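Aminopeptidase N (Francisella tularensis subsp. tularensis, PDB 5DLL) is a zinc-dependent M1-family metallopeptidase that releases amino acids, preferably alanine, from the N-termini of peptides and probably takes part in the breakdown of intracellular peptides. Local coordinates at residues A295-F300 with N706-Q711; Y683-S688 with F714-K719; K746-Q751 with K764-H769; S750-S755 with Y781-G786; P770-K775 with L810-F815. All coordinates share one frame; numbering follows the deposited sequence.

In the fold
Interactions 2 to 5 lie within the helical C-terminal ARM-repeat region, whereas interaction 1 ties that region to the peptidase domain, at the start of helix 297-312, which carries the zinc-binding His309. Interactions 1 and 2 both use helix 707-717, with centres about 19 Å apart. Interactions 3 and 4 share Ser750 and Gln751 on helix 741-752, their centres about 7 Å apart; Tyr772 of interaction 5 touches both. An Asp299-Lys746 salt bridge joins interactions 1 and 3. Along the chain, interactions 1 and 2 interleave and precede 3 and 4, which start from the same helix; 5 interleaves with 4. Neighbouring ARM-repeat helices are thus linked in series, interaction 1 connecting them to the peptidase domain.

Interaction 1. Residues A295-F300 with N706-Q711; sequences ATDKDF and NMTDQQ
Two capped helix N-termini meet here, one opening helix 297-312 of the peptidase domain and the other helix 707-717 of the ARM-repeat region. Thr296 and Asp299 form a capping box: Thr296 N donates to Asp299 OD2 from above the carboxylate plane (3.2 Å), and Asp299 N returns a weak bond to Thr296 OG1. That hydroxyl stands between the backbone N and the carbonyl carbon (chi1 62°), which leaves Thr296 CG2 beside the N, 3.7 Å from Met707 CG. Asp299 OD2 also forms a salt bridge with Lys746. The second helix is capped by Asn706, whose OD1 accepts from Asp709 N (2.8 Å). Across the interface Thr708 OG1 accepts from Asp297 N at 3.0 Å, a bent bond with an N-H...O angle of 135°. Thr708 places this oxygen beside its own backbone N, and its CG2 lies at the carboxylate of Asp297. Asp297 turns OD1 to the hydroxyl of Tyr664 and OD2 to Arg674, in a salt bridge. Its N-H lies in the first helical turn, where no preceding turn supplies a carbonyl, so the threonine hydroxyl of the other domain meets that need. With Arg674 paired to it, the buried Asp297 carboxylate probably stays ionised.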
# COMPACT_ATOMS: atom_id res chain seq x y z
N ALA A 295 2.07 8.33 18.74
CA ALA A 295 2.28 8.22 17.29
C ALA A 295 3.52 9.00 16.85
O ALA A 295 3.74 10.13 17.29
CB ALA A 295 1.05 8.68 16.53
N THR A 296 4.33 8.37 16.00
CA THR A 296 5.47 9.04 15.38
C THR A 296 4.98 9.81 14.16
O THR A 296 3.81 9.71 13.79
CB THR A 296 6.57 8.03 14.94
OG1 THR A 296 6.05 7.13 13.96
CG2 THR A 296 7.10 7.24 16.14
N ASP A 297 5.87 10.58 13.54
CA ASP A 297 5.53 11.33 12.33
C ASP A 297 5.11 10.38 11.22
O ASP A 297 4.23 10.70 10.42
CB ASP A 297 6.71 12.18 11.85
CG ASP A 297 7.10 13.27 12.85
OD1 ASP A 297 6.19 13.83 13.50
OD2 ASP A 297 8.31 13.56 12.96
N LYS A 298 5.73 9.20 11.18
CA LYS A 298 5.41 8.17 10.20
C LYS A 298 4.00 7.61 10.42
O LYS A 298 3.28 7.36 9.46
CB LYS A 298 6.46 7.05 10.28
CG LYS A 298 6.35 5.99 9.19
CD LYS A 298 6.29 6.59 7.80
CE LYS A 298 6.73 5.61 6.73
NZ LYS A 298 6.04 4.29 6.83
N ASP A 299 3.62 7.42 11.68
CA ASP A 299 2.29 6.92 12.01
C ASP A 299 1.21 7.88 11.55
O ASP A 299 0.22 7.46 10.95
CB ASP A 299 2.15 6.69 13.52
CG ASP A 299 3.04 5.58 14.03
OD1 ASP A 299 3.56 4.79 13.21
OD2 ASP A 299 3.22 5.49 15.26
N PHE A 300 1.40 9.16 11.83
CA PHE A 300 0.47 10.20 11.37
C PHE A 300 0.34 10.25 9.84
O PHE A 300 -0.76 10.43 9.32
CB PHE A 300 0.91 11.57 11.88
CG PHE A 300 0.61 11.81 13.34
CD1 PHE A 300 -0.69 12.00 13.77
CD2 PHE A 300 1.64 11.89 14.26
CE1 PHE A 300 -0.97 12.25 15.11
CE2 PHE A 300 1.37 12.14 15.60
CZ PHE A 300 0.06 12.32 16.02
N ASN A 706 7.88 14.02 22.19
CA ASN A 706 7.10 13.24 21.24
C ASN A 706 7.73 11.86 21.03
O ASN A 706 8.86 11.63 21.45
CB ASN A 706 7.00 13.98 19.90
CG ASN A 706 8.33 14.07 19.18
OD1 ASN A 706 8.78 13.11 18.56
ND2 ASN A 706 8.96 15.24 19.24
N MET A 707 7.01 10.96 20.37
CA MET A 707 7.52 9.61 20.14
C MET A 707 8.61 9.55 19.07
O MET A 707 9.54 8.76 19.19
CB MET A 707 6.39 8.63 19.80
CG MET A 707 6.82 7.16 19.84
SD MET A 707 7.49 6.61 21.43
CE MET A 707 6.10 6.89 22.52
N THR A 708 8.49 10.37 18.02
CA THR A 708 9.46 10.35 16.93
C THR A 708 10.89 10.55 17.44
O THR A 708 11.79 9.81 17.06
CB THR A 708 9.15 11.43 15.87
OG1 THR A 708 7.73 11.56 15.72
CG2 THR A 708 9.79 11.06 14.54
N ASP A 709 11.07 11.53 18.31
CA ASP A 709 12.38 11.82 18.91
C ASP A 709 12.79 10.76 19.94
O ASP A 709 13.97 10.42 20.04
CB ASP A 709 12.38 13.20 19.59
CG ASP A 709 12.51 14.35 18.60
OD1 ASP A 709 12.86 14.12 17.43
OD2 ASP A 709 12.28 15.51 19.02
N GLN A 710 11.83 10.25 20.70
CA GLN A 710 12.13 9.22 21.69
C GLN A 710 12.47 7.88 21.02
O GLN A 710 13.34 7.15 21.49
CB GLN A 710 10.97 9.05 22.66
CG GLN A 710 11.34 8.29 23.92
CD GLN A 710 10.40 8.55 25.08
OE1 GLN A 710 9.46 9.34 24.97
NE2 GLN A 710 10.64 7.89 26.20
N GLN A 711 11.79 7.58 19.92
CA GLN A 711 12.12 6.42 19.08
C GLN A 711 13.54 6.56 18.53
O GLN A 711 14.32 5.61 18.56
CB GLN A 711 11.09 6.27 17.95
CG GLN A 711 11.50 5.39 16.77
CD GLN A 711 12.28 6.14 15.69
OE1 GLN A 711 11.89 7.24 15.27
NE2 GLN A 711 13.37 5.54 15.22

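Interaction 2. Residues Y683-S688 with F714-K719; sequences YLMNAS and FTELLK
The Phe714 ring has Leu718 CD1 over one face, 4.0 Å above the plane and offset toward the rim, and it also stacks with Phe733 of helix 723-736. At the other end of the contact the Tyr683 ring stacks with Trp651. Between these rings the helix ends are bridged by Met685, which points toward 714-719. Its CG is anti to the carbonyl carbon (chi1 -68°), and a bend at chi2 carries the thioether across the Glu716 side chain obliquely. Met685 CE finishes beside the backbone, 3.2 Å from Glu716 O and 4.4 Å from Leu717 CD1. Met685 CG rests against Glu716 CB at 4.1 Å. Nearer the backbone, Met685 CB meets Lys719 CB, also 4.1 Å apart, while the extended lysine chain carries NZ obliquely across to the amide end of Asn686. Met685 thus lies between the two backbones, its thioether end against a carbonyl and its methylenes against Glu716 and Lys719. Ala697 of helix 691-703 touches both Met685 and Leu717, and Gln690 NE2 binds the carbonyls of Met685 and Lys719, tying the two chain segments together. Neighbouring helices joined through their C-terminal turns, with a connecting helix packed against both, suit the helical solenoid of ARM-type repeats.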
# COMPACT_ATOMS: atom_id res chain seq x y z
N TYR A 683 25.14 8.74 12.51
CA TYR A 683 26.55 8.86 12.13
C TYR A 683 27.45 9.21 13.31
O TYR A 683 28.63 8.86 13.31
CB TYR A 683 26.72 9.89 11.01
CG TYR A 683 26.43 9.34 9.64
CD1 TYR A 683 27.39 8.61 8.95
CD2 TYR A 683 25.19 9.55 9.03
CE1 TYR A 683 27.13 8.10 7.68
CE2 TYR A 683 24.92 9.06 7.77
CZ TYR A 683 25.89 8.33 7.10
OH TYR A 683 25.63 7.83 5.84
N LEU A 684 26.91 9.90 14.31
CA LEU A 684 27.66 10.19 15.53
C LEU A 684 27.92 8.92 16.37
O LEU A 684 28.91 8.85 17.11
CB LEU A 684 26.95 11.26 16.37
CG LEU A 684 26.82 12.65 15.72
CD1 LEU A 684 25.94 13.56 16.58
CD2 LEU A 684 28.18 13.29 15.47
N MET A 685 27.03 7.93 16.24
CA MET A 685 27.17 6.64 16.93
C MET A 685 28.04 5.65 16.15
O MET A 685 28.74 4.84 16.75
CB MET A 685 25.80 6.02 17.19
CG MET A 685 24.97 6.80 18.20
SD MET A 685 25.66 6.72 19.86
CE MET A 685 24.21 7.21 20.79
N ASN A 686 27.98 5.71 14.83
CA ASN A 686 28.88 4.92 13.99
C ASN A 686 30.31 5.48 13.91
O ASN A 686 31.14 4.96 13.16
CB ASN A 686 28.29 4.77 12.58
CG ASN A 686 27.01 3.97 12.58
OD1 ASN A 686 25.93 4.50 12.28
ND2 ASN A 686 27.10 2.70 12.92
N ALA A 687 30.60 6.52 14.68
CA ALA A 687 31.96 7.04 14.81
C ALA A 687 32.81 6.12 15.69
O ALA A 687 32.27 5.31 16.45
CB ALA A 687 31.93 8.44 15.40
N SER A 688 34.13 6.25 15.57
CA SER A 688 35.08 5.48 16.39
C SER A 688 35.01 5.86 17.87
O SER A 688 35.29 5.02 18.72
CB SER A 688 36.50 5.66 15.87
OG SER A 688 36.65 5.09 14.58
N PHE A 714 16.12 6.31 21.48
CA PHE A 714 16.22 4.90 21.89
C PHE A 714 17.02 4.08 20.88
O PHE A 714 17.97 3.40 21.26
CB PHE A 714 14.82 4.30 22.09
CG PHE A 714 14.81 2.89 22.63
CD1 PHE A 714 15.70 2.48 23.63
CD2 PHE A 714 13.88 1.97 22.17
CE1 PHE A 714 15.67 1.18 24.12
CE2 PHE A 714 13.85 0.67 22.66
CZ PHE A 714 14.75 0.27 23.64
N THR A 715 16.65 4.17 19.61
CA THR A 715 17.32 3.43 18.54
C THR A 715 18.84 3.65 18.54
O THR A 715 19.61 2.71 18.38
CB THR A 715 16.77 3.81 17.15
OG1 THR A 715 15.35 3.68 17.13
CG2 THR A 715 17.39 2.94 16.04
N GLU A 716 19.26 4.90 18.72
CA GLU A 716 20.68 5.26 18.66
C GLU A 716 21.40 4.90 19.96
O GLU A 716 22.58 4.57 19.95
CB GLU A 716 20.85 6.74 18.34
CG GLU A 716 20.13 7.22 17.09
CD GLU A 716 20.62 6.58 15.80
OE1 GLU A 716 21.66 5.90 15.81
OE2 GLU A 716 19.94 6.78 14.76
N LEU A 717 20.67 4.96 21.07
CA LEU A 717 21.20 4.52 22.37
C LEU A 717 21.49 3.01 22.36
O LEU A 717 22.33 2.54 23.13
CB LEU A 717 20.21 4.87 23.49
CG LEU A 717 20.70 5.62 24.74
CD1 LEU A 717 21.74 6.68 24.43
CD2 LEU A 717 19.51 6.25 25.46
N LEU A 718 20.79 2.26 21.50
CA LEU A 718 21.03 0.81 21.34
C LEU A 718 22.27 0.48 20.49
O LEU A 718 22.72 -0.67 20.49
CB LEU A 718 19.81 0.12 20.72
CG LEU A 718 18.51 0.09 21.52
CD1 LEU A 718 17.40 -0.50 20.67
CD2 LEU A 718 18.67 -0.68 22.82
N LYS A 719 22.78 1.46 19.75
CA LYS A 719 24.04 1.29 19.00
C LYS A 719 25.27 1.47 19.90
O LYS A 719 26.40 1.21 19.46
CB LYS A 719 24.12 2.28 17.82
CG LYS A 719 23.09 2.03 16.73
CD LYS A 719 23.41 2.83 15.48
CE LYS A 719 22.47 2.47 14.33
NZ LYS A 719 22.95 3.02 13.03

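Interaction 3. Residues K746-Q751 with K764-H769; sequences KWLLSQ and KGLVNH
Leu766 is the centre of this helix-to-helix contact in the ARM-repeat region, where the C-terminal part of helix 759-767 packs against helix 741-752, running in roughly the opposite direction. Its CG is anti to the carbonyl carbon (chi1 -76°), and both methyls reach the other helix, among Trp747, Leu748 and Gln751. Leu766 CD2 lies 4.0 Å from Trp747 CH2, at the far end of the indole, which it meets obliquely. Leu766 CD2 is also 4.1 Å from Leu748 CD2, the two leucines sliding past each other in opposite directions. Trp747 extends with CG anti to its backbone N (chi1 -179°), bringing its six-membered ring also to His769, whose CE1 is 3.8 Å from Trp747 CH2. The ring planes are inclined at 47°, so the aromatic pair is oblique. Tyr734 meets both rings, and Trp747 NE1 donates to Ile730 O, which holds the indole at its pyrrole ring. Leu783 of helix 777-788 closes on Leu766 from a third helix. Gln751 contacts both helices: Leu766 CD1 rests 3.7 Å from its NE2, and that nitrogen donates to Trp747 O (2.8 Å) while lying 3.2 Å above the centre of the Trp747 ring.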
# COMPACT_ATOMS: atom_id res chain seq x y z
N LYS A 746 7.07 -1.62 19.48
CA LYS A 746 8.25 -0.89 19.00
C LYS A 746 9.46 -1.15 19.91
O LYS A 746 10.60 -1.19 19.45
CB LYS A 746 7.95 0.61 18.92
CG LYS A 746 6.82 0.95 17.96
CD LYS A 746 6.72 2.44 17.69
CE LYS A 746 5.67 2.74 16.63
NZ LYS A 746 5.89 4.06 15.99
N TRP A 747 9.20 -1.33 21.20
CA TRP A 747 10.23 -1.70 22.17
C TRP A 747 10.85 -3.06 21.82
O TRP A 747 12.07 -3.23 21.88
CB TRP A 747 9.63 -1.71 23.57
CG TRP A 747 10.58 -2.04 24.67
CD1 TRP A 747 11.62 -1.28 25.12
CD2 TRP A 747 10.56 -3.22 25.48
NE1 TRP A 747 12.26 -1.92 26.16
CE2 TRP A 747 11.63 -3.11 26.40
CE3 TRP A 747 9.75 -4.36 25.52
CZ2 TRP A 747 11.91 -4.10 27.35
CZ3 TRP A 747 10.03 -5.34 26.45
CH2 TRP A 747 11.10 -5.21 27.36
N LEU A 748 10.00 -4.01 21.43
CA LEU A 748 10.45 -5.33 21.00
C LEU A 748 11.22 -5.24 19.69
O LEU A 748 12.34 -5.77 19.58
CB LEU A 748 9.26 -6.28 20.82
CG LEU A 748 8.43 -6.62 22.06
CD1 LEU A 748 7.10 -7.23 21.67
CD2 LEU A 748 9.20 -7.56 22.98
N LEU A 749 10.63 -4.57 18.71
CA LEU A 749 11.24 -4.41 17.39
C LEU A 749 12.62 -3.77 17.49
O LEU A 749 13.55 -4.21 16.84
CB LEU A 749 10.35 -3.56 16.48
CG LEU A 749 10.85 -3.25 15.07
CD1 LEU A 749 11.30 -4.50 14.33
CD2 LEU A 749 9.76 -2.53 14.27
N SER A 750 12.74 -2.73 18.32
CA SER A 750 14.01 -2.03 18.50
C SER A 750 15.08 -2.95 19.05
O SER A 750 16.22 -2.94 18.57
CB SER A 750 13.84 -0.83 19.44
OG SER A 750 13.04 0.18 18.85
N GLN A 751 14.72 -3.74 20.06
CA GLN A 751 15.64 -4.73 20.62
C GLN A 751 16.01 -5.80 19.59
O GLN A 751 17.19 -6.14 19.45
CB GLN A 751 15.04 -5.37 21.87
CG GLN A 751 15.07 -4.48 23.10
CD GLN A 751 14.18 -5.00 24.21
OE1 GLN A 751 14.67 -5.44 25.25
NE2 GLN A 751 12.87 -4.96 23.99
N LYS A 764 15.56 -14.16 22.68
CA LYS A 764 15.16 -15.39 23.37
C LYS A 764 14.68 -15.12 24.79
O LYS A 764 13.78 -15.80 25.28
CB LYS A 764 16.32 -16.39 23.41
CG LYS A 764 16.59 -17.05 22.07
CD LYS A 764 17.89 -17.84 22.09
CE LYS A 764 18.00 -18.73 20.87
NZ LYS A 764 19.24 -19.55 20.88
N GLY A 765 15.28 -14.14 25.46
CA GLY A 765 14.81 -13.70 26.77
C GLY A 765 13.48 -12.98 26.67
O GLY A 765 12.70 -12.98 27.62
N LEU A 766 13.23 -12.37 25.51
CA LEU A 766 12.00 -11.63 25.27
C LEU A 766 10.77 -12.51 25.03
O LEU A 766 9.66 -12.11 25.37
CB LEU A 766 12.17 -10.64 24.10
CG LEU A 766 12.97 -9.37 24.42
CD1 LEU A 766 13.19 -8.55 23.15
CD2 LEU A 766 12.28 -8.53 25.49
N VAL A 767 10.95 -13.70 24.47
CA VAL A 767 9.81 -14.61 24.26
C VAL A 767 9.17 -15.03 25.59
O VAL A 767 7.97 -15.27 25.66
CB VAL A 767 10.16 -15.85 23.40
CG1 VAL A 767 10.84 -15.45 22.10
CG2 VAL A 767 11.01 -16.85 24.18
N ASN A 768 9.99 -15.10 26.64
CA ASN A 768 9.53 -15.48 27.98
C ASN A 768 8.99 -14.28 28.78
O ASN A 768 8.40 -14.45 29.84
CB ASN A 768 10.67 -16.15 28.75
CG ASN A 768 11.38 -17.22 27.93
OD1 ASN A 768 10.74 -18.03 27.26
ND2 ASN A 768 12.71 -17.21 27.97
N HIS A 769 9.21 -13.08 28.24
CA HIS A 769 8.79 -11.82 28.87
C HIS A 769 7.28 -11.62 28.69
O HIS A 769 6.74 -11.93 27.62
CB HIS A 769 9.57 -10.67 28.22
CG HIS A 769 9.81 -9.50 29.13
ND1 HIS A 769 9.13 -8.31 29.02
CD2 HIS A 769 10.68 -9.35 30.16
CE1 HIS A 769 9.56 -7.47 29.95
NE2 HIS A 769 10.50 -8.08 30.65

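Interaction 4. Residues S750-S755 with Y781-G786; sequences SQAQIS and YSLIGG
The last turn of helix 741-752 comes close to helix 777-788, with Ala752 and Gly786 only 5.5 Å apart between CA atoms, before the chain leaves the first helix as a turn and loop. Ala752 points its methyl toward the second helix, where it lies mainly against main chain: its CB is 3.6 Å from Leu783 O and 3.8 Å from Gly786 C. Ser782 O stands slightly farther from the same methyl. Gly786, which has no side chain, and the small alanine let the backbones approach this closely. At one border Leu783 brings CD1 to 4.5 Å from Ala752 CB; its CG is anti to the backbone N (chi1 -173°), and it also packs on Val763 and Leu766 of helix 759-767. At the other border Gln753 supplies the single hydrogen bond between the segments. The Gln753 chain bends at chi2 (-96°) and brings its NE2 to 2.7 Å from Gly786 O. The bond is weak, since the N-H...O angle is 125°. Just beyond, Asn790 ND2 binds the carbonyls of Ala752 and Ile754, so polar groups of the unwinding helix end are met from the other helix's C-terminal side. An alanine methyl set against a glycine-containing helix surface is a classic way to bring two helices close, used here inside the all-helical ARM-repeat region.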
# COMPACT_ATOMS: atom_id res chain seq x y z
N SER A 750 12.74 -2.73 18.32
CA SER A 750 14.01 -2.03 18.50
C SER A 750 15.08 -2.95 19.05
O SER A 750 16.22 -2.94 18.57
CB SER A 750 13.84 -0.83 19.44
OG SER A 750 13.04 0.18 18.85
N GLN A 751 14.72 -3.74 20.06
CA GLN A 751 15.64 -4.73 20.62
C GLN A 751 16.01 -5.80 19.59
O GLN A 751 17.19 -6.14 19.45
CB GLN A 751 15.04 -5.37 21.87
CG GLN A 751 15.07 -4.48 23.10
CD GLN A 751 14.18 -5.00 24.21
OE1 GLN A 751 14.67 -5.44 25.25
NE2 GLN A 751 12.87 -4.96 23.99
N ALA A 752 15.01 -6.29 18.87
CA ALA A 752 15.22 -7.27 17.80
C ALA A 752 16.22 -6.78 16.74
O ALA A 752 16.93 -7.59 16.15
CB ALA A 752 13.89 -7.61 17.13
N GLN A 753 16.25 -5.47 16.53
CA GLN A 753 17.10 -4.86 15.51
C GLN A 753 18.50 -4.46 16.00
O GLN A 753 19.28 -3.89 15.24
CB GLN A 753 16.40 -3.62 14.94
CG GLN A 753 15.03 -3.90 14.32
CD GLN A 753 15.08 -4.10 12.82
OE1 GLN A 753 15.66 -3.30 12.08
NE2 GLN A 753 14.43 -5.16 12.35
N ILE A 754 18.83 -4.77 17.26
CA ILE A 754 20.15 -4.44 17.82
C ILE A 754 21.26 -5.04 16.96
O ILE A 754 21.23 -6.23 16.64
CB ILE A 754 20.32 -4.97 19.26
CG1 ILE A 754 19.47 -4.14 20.23
CG2 ILE A 754 21.78 -4.92 19.70
CD1 ILE A 754 19.22 -4.83 21.56
N SER A 755 22.24 -4.22 16.59
CA SER A 755 23.42 -4.67 15.86
C SER A 755 24.51 -5.04 16.84
O SER A 755 25.42 -4.24 17.10
CB SER A 755 23.91 -3.58 14.90
OG SER A 755 22.99 -3.37 13.85
N TYR A 781 5.25 -10.22 14.65
CA TYR A 781 5.87 -9.43 13.57
C TYR A 781 6.92 -8.47 14.13
O TYR A 781 7.92 -8.17 13.48
CB TYR A 781 4.83 -8.64 12.77
CG TYR A 781 3.67 -9.47 12.24
CD1 TYR A 781 3.87 -10.77 11.79
CD2 TYR A 781 2.39 -8.94 12.19
CE1 TYR A 781 2.81 -11.53 11.30
CE2 TYR A 781 1.32 -9.69 11.71
CZ TYR A 781 1.54 -10.98 11.27
OH TYR A 781 0.50 -11.73 10.79
N SER A 782 6.67 -7.99 15.35
CA SER A 782 7.61 -7.11 16.04
C SER A 782 8.89 -7.85 16.40
O SER A 782 9.97 -7.48 15.94
CB SER A 782 6.97 -6.54 17.30
OG SER A 782 5.85 -5.74 16.98
N LEU A 783 8.76 -8.90 17.21
CA LEU A 783 9.93 -9.58 17.75
C LEU A 783 10.58 -10.53 16.74
O LEU A 783 11.78 -10.43 16.48
CB LEU A 783 9.57 -10.36 19.02
CG LEU A 783 10.76 -10.97 19.76
CD1 LEU A 783 11.68 -9.88 20.31
CD2 LEU A 783 10.30 -11.90 20.87
N ILE A 784 9.79 -11.44 16.19
CA ILE A 784 10.33 -12.48 15.31
C ILE A 784 10.58 -11.94 13.90
O ILE A 784 11.67 -12.13 13.35
CB ILE A 784 9.40 -13.72 15.24
CG1 ILE A 784 9.07 -14.25 16.65
CG2 ILE A 784 10.03 -14.81 14.37
CD1 ILE A 784 10.27 -14.56 17.52
N GLY A 785 9.59 -11.26 13.33
CA GLY A 785 9.75 -10.60 12.03
C GLY A 785 10.78 -9.49 12.06
O GLY A 785 11.47 -9.24 11.08
N GLY A 786 10.88 -8.82 13.21
CA GLY A 786 11.91 -7.82 13.45
C GLY A 786 13.31 -8.41 13.51
O GLY A 786 14.27 -7.77 13.09

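Interaction 5. Residues P770-K775 with L810-F815; sequences PAYNPK and LALDKF
An Asx turn shapes the loop between helices 759-767 and 777-788 where it meets residues 810-815 of helix 800-815. Asn773 OD1 accepts from Lys775 N at 3.1 Å, on a lone pair in the carbonyl plane. The turn leaves Pro774 facing the helix, and its ring fits between two side chains one turn apart. Pro774 CB lies 4.0 Å from Leu812 CD2, whereas its CG touches Phe815 CE2 at 3.9 Å, with the phenyl ring approached obliquely. Phe815 points toward the loop, and the bent chain of Lys775 runs obliquely across the root of that ring, bringing its CD to 3.7 Å from Phe815 CB. Lys775 CG is anti to the backbone N (chi1 -168°); beyond the bend at chi2, NZ reaches Phe815 O at 3.3 Å in a weak hydrogen bond. A backbone carbonyl may favour such a positive charge, although this lysine also touches a crystal neighbour. On the inner side Tyr772 carries its OH to 4.3 Å from Leu812 CD2. From there Tyr772 packs on Val780, Leu783 and Ile784 of helix 777-788, while Leu812 also reaches Val780 and, on helix 817-824, Ala820 and Met823; Ala771, earlier in the loop, touches helix 741-752.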
# COMPACT_ATOMS: atom_id res chain seq x y z
N PRO A 770 6.58 -11.09 29.72
CA PRO A 770 5.13 -10.93 29.63
C PRO A 770 4.70 -9.92 28.56
O PRO A 770 3.55 -9.96 28.10
CB PRO A 770 4.74 -10.42 31.02
CG PRO A 770 5.95 -9.70 31.49
CD PRO A 770 7.11 -10.50 30.97
N ALA A 771 5.61 -9.03 28.19
CA ALA A 771 5.42 -8.13 27.05
C ALA A 771 5.25 -8.88 25.72
O ALA A 771 4.63 -8.36 24.80
CB ALA A 771 6.59 -7.16 26.94
N TYR A 772 5.84 -10.07 25.63
CA TYR A 772 5.63 -10.94 24.47
C TYR A 772 4.48 -11.91 24.70
O TYR A 772 4.18 -12.29 25.84
CB TYR A 772 6.91 -11.73 24.16
CG TYR A 772 6.85 -12.53 22.87
CD1 TYR A 772 6.91 -11.91 21.63
CD2 TYR A 772 6.75 -13.92 22.90
CE1 TYR A 772 6.86 -12.64 20.45
CE2 TYR A 772 6.71 -14.66 21.73
CZ TYR A 772 6.77 -14.01 20.51
OH TYR A 772 6.72 -14.75 19.34
N ASN A 773 3.83 -12.27 23.60
CA ASN A 773 2.79 -13.29 23.58
C ASN A 773 2.71 -13.84 22.15
O ASN A 773 2.38 -13.09 21.23
CB ASN A 773 1.44 -12.71 24.00
CG ASN A 773 0.43 -13.77 24.37
OD1 ASN A 773 0.27 -14.77 23.66
ND2 ASN A 773 -0.27 -13.57 25.48
N PRO A 774 3.02 -15.13 21.96
CA PRO A 774 3.04 -15.71 20.61
C PRO A 774 1.65 -15.90 19.98
O PRO A 774 1.56 -16.17 18.78
CB PRO A 774 3.71 -17.07 20.82
CG PRO A 774 3.40 -17.43 22.23
CD PRO A 774 3.35 -16.13 22.99
N LYS A 775 0.60 -15.78 20.79
CA LYS A 775 -0.78 -15.82 20.29
C LYS A 775 -1.17 -14.52 19.59
O LYS A 775 -2.02 -14.53 18.69
CB LYS A 775 -1.74 -16.11 21.45
CG LYS A 775 -3.17 -16.47 21.04
CD LYS A 775 -3.25 -17.82 20.35
CE LYS A 775 -4.67 -18.16 19.92
NZ LYS A 775 -4.75 -19.43 19.16
N LEU A 810 7.68 -23.71 14.61
CA LEU A 810 7.00 -24.87 15.16
C LEU A 810 6.18 -24.54 16.41
O LEU A 810 5.14 -25.14 16.65
CB LEU A 810 8.01 -25.99 15.46
CG LEU A 810 8.67 -26.59 14.21
CD1 LEU A 810 9.82 -27.51 14.60
CD2 LEU A 810 7.65 -27.32 13.34
N ALA A 811 6.67 -23.59 17.21
CA ALA A 811 5.95 -23.13 18.40
C ALA A 811 4.72 -22.29 18.03
O ALA A 811 3.64 -22.44 18.61
CB ALA A 811 6.88 -22.34 19.31
N LEU A 812 4.90 -21.40 17.05
CA LEU A 812 3.80 -20.60 16.51
C LEU A 812 2.72 -21.46 15.86
O LEU A 812 1.53 -21.17 15.99
CB LEU A 812 4.34 -19.61 15.47
CG LEU A 812 5.27 -18.50 15.97
CD1 LEU A 812 5.82 -17.73 14.78
CD2 LEU A 812 4.55 -17.58 16.94
N ASP A 813 3.14 -22.50 15.16
CA ASP A 813 2.23 -23.39 14.44
C ASP A 813 1.19 -24.07 15.35
O ASP A 813 0.14 -24.50 14.89
CB ASP A 813 3.04 -24.46 13.69
CG ASP A 813 2.20 -25.24 12.71
OD1 ASP A 813 1.57 -24.60 11.84
OD2 ASP A 813 2.17 -26.48 12.81
N LYS A 814 1.49 -24.16 16.64
CA LYS A 814 0.55 -24.72 17.61
C LYS A 814 -0.67 -23.81 17.81
O LYS A 814 -1.79 -24.29 17.96
CB LYS A 814 1.25 -24.96 18.95
CG LYS A 814 2.38 -25.97 18.88
CD LYS A 814 2.99 -26.24 20.25
CE LYS A 814 4.06 -27.31 20.19
NZ LYS A 814 4.50 -27.74 21.55
N PHE A 815 -0.44 -22.50 17.79
CA PHE A 815 -1.49 -21.50 18.03
C PHE A 815 -2.11 -20.97 16.73
O PHE A 815 -3.33 -20.90 16.61
CB PHE A 815 -0.93 -20.33 18.84
CG PHE A 815 -0.11 -20.74 20.03
CD1 PHE A 815 -0.70 -21.35 21.13
CD2 PHE A 815 1.27 -20.52 20.05
CE1 PHE A 815 0.06 -21.72 22.23
CE2 PHE A 815 2.03 -20.90 21.15
CZ PHE A 815 1.43 -21.50 22.24